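PDB 2PC6: probable acetolactate synthase isozyme III (Small subunit) from Nitrosomonas europaea ATCC 19718, which probably serves as the regulatory subunit of a two-component enzyme and is built from two domains of the ACT type. Local coordinates for residues Arg100-Met103 and Lys104-Asp108. Residues are numbered along the deposited sequence; the frame is centred on the assembly and turned at random.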
loop_
_atom_site.group_PDB
_atom_site.type_symbol
_atom_site.label_atom_id
_atom_site.label_comp_id
_atom_site.label_asym_id
_atom_site.label_seq_id
_atom_site.Cartn_x
_atom_site.Cartn_y
_atom_site.Cartn_z
ATOM N N ARG A 100 16.614 -10.888 20.630
ATOM C CA ARG A 100 16.417 -11.811 19.535
ATOM C C ARG A 100 15.291 -12.780 19.828
ATOM O O ARG A 100 14.477 -13.026 18.964
ATOM C CB ARG A 100 17.694 -12.572 19.217
ATOM C CG ARG A 100 18.457 -11.893 18.150
ATOM C CD ARG A 100 19.778 -12.548 17.855
ATOM N NE ARG A 100 19.830 -13.240 16.550
ATOM C CZ ARG A 100 19.699 -12.672 15.346
ATOM N NH1 ARG A 100 19.444 -11.358 15.184
ATOM N NH2 ARG A 100 19.835 -13.432 14.279
ATOM N N GLU A 101 15.231 -13.298 21.049
ATOM C CA GLU A 101 14.179 -14.215 21.414
ATOM C C GLU A 101 12.849 -13.433 21.486
ATOM O O GLU A 101 11.817 -13.908 20.977
ATOM C CB GLU A 101 14.491 -14.928 22.742
ATOM C CG GLU A 101 14.966 -16.412 22.661
ATOM C CD GLU A 101 16.523 -16.620 22.862
ATOM O OE1 GLU A 101 17.260 -15.574 22.904
ATOM O OE2 GLU A 101 16.990 -17.821 22.941
ATOM N N GLU A 102 12.888 -12.241 22.092
ATOM C CA GLU A 102 11.706 -11.428 22.282
ATOM C C GLU A 102 11.031 -11.056 20.958
ATOM O O GLU A 102 9.817 -11.230 20.811
ATOM C CB GLU A 102 12.035 -10.170 23.104
ATOM C CG GLU A 102 10.818 -9.172 23.290
ATOM C CD GLU A 102 9.625 -9.752 24.098
ATOM O OE1 GLU A 102 9.796 -10.759 24.814
ATOM O OE2 GLU A 102 8.517 -9.185 24.049
HETATM N N MSE A 103 11.829 -10.555 20.005
HETATM C CA MSE A 103 11.373 -10.181 18.662
HETATM C C MSE A 103 10.848 -11.372 17.928
HETATM O O MSE A 103 9.860 -11.253 17.216
HETATM C CB MSE A 103 12.485 -9.548 17.826
HETATM C CG MSE A 103 12.940 -8.193 18.281
HETATM SE SE MSE A 103 11.507 -6.853 18.322
HETATM C CE MSE A 103 10.816 -7.119 20.152
ATOM N N LYS A 104 11.494 -12.530 18.080
ATOM C CA LYS A 104 10.951 -13.735 17.469
ATOM C C LYS A 104 9.587 -14.105 18.115
ATOM O O LYS A 104 8.614 -14.422 17.406
ATOM C CB LYS A 104 11.957 -14.875 17.537
ATOM C CG LYS A 104 11.459 -16.217 16.940
ATOM C CD LYS A 104 11.109 -16.118 15.399
ATOM C CE LYS A 104 11.092 -17.531 14.745
ATOM N NZ LYS A 104 9.741 -18.220 14.763
ATOM N N ARG A 105 9.493 -14.042 19.443
ATOM C CA ARG A 105 8.165 -14.293 20.084
ATOM C C ARG A 105 7.061 -13.371 19.581
ATOM O O ARG A 105 5.965 -13.872 19.311
ATOM C CB ARG A 105 8.190 -14.226 21.597
ATOM C CG ARG A 105 8.828 -15.399 22.213
ATOM C CD ARG A 105 8.670 -15.334 23.714
ATOM N NE ARG A 105 9.305 -14.153 24.298
ATOM C CZ ARG A 105 10.557 -14.133 24.755
ATOM N NH1 ARG A 105 11.313 -15.220 24.674
ATOM N NH2 ARG A 105 11.054 -13.011 25.276
ATOM N N LEU A 106 7.361 -12.065 19.427
ATOM C CA LEU A 106 6.376 -11.083 18.931
ATOM C C LEU A 106 6.002 -11.351 17.507
ATOM O O LEU A 106 4.801 -11.319 17.144
ATOM C CB LEU A 106 6.841 -9.636 19.071
ATOM C CG LEU A 106 6.737 -8.987 20.445
ATOM C CD1 LEU A 106 7.389 -7.542 20.485
ATOM C CD2 LEU A 106 5.276 -8.930 20.931
ATOM N N ALA A 107 6.997 -11.634 16.678
ATOM C CA ALA A 107 6.664 -12.042 15.322
ATOM C C ALA A 107 5.666 -13.227 15.387
ATOM O O ALA A 107 4.600 -13.149 14.758
ATOM C CB ALA A 107 7.914 -12.385 14.491
ATOM N N ASP A 108 5.967 -14.301 16.117
ATOM C CA ASP A 108 5.070 -15.474 16.109
ATOM C C ASP A 108 3.692 -15.138 16.655
ATOM O O ASP A 108 2.682 -15.579 16.145
ATOM C CB ASP A 108 5.633 -16.679 16.907
ATOM C CG ASP A 108 6.962 -17.243 16.325
ATOM O OD1 ASP A 108 7.244 -17.079 15.116
ATOM O OD2 ASP A 108 7.734 -17.882 17.105
#
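Selenomethionine Met103 and Leu106 make the tightly packed side of this amphipathic helix, where their chains run alongside each other with Met103 CE 3.5 Å from Leu106 CD1. Bends at its last two torsions (chi3 89°) fold the Met103 chain back so that its terminal methyl meets the leucine. The outer side is looser and held by charge. The Arg105 chain passes almost perpendicular to that of Glu102 there, and Arg105 NH2 donates to Glu102 OE1 at 2.6 Å in a salt bridge. The carboxylate offers its anti lone pair, while OE1 lies at the guanidinium edge, close to its plane; the two groups are turned 63° apart. Bent at chi3 (-61°), Arg105 runs back along the helix, and Glu101 O lies over one guanidinium face, toward its rim. A further salt bridge, this one i to i+4, joins Lys104 NZ to Asp108 OD1 at 2.8 Å on the exposed surface. The backbone keeps regular i to i+4 hydrogen bonds, among them Ala107 N to Met103 O at 2.9 Å. In this ACT-type domain, helix 98-109 packs Met103 on Tyr122 and Ala107 on Ile124 of strand 121-128, while Leu106 reaches Phe136 and Ala139 of the companion helix 130-139.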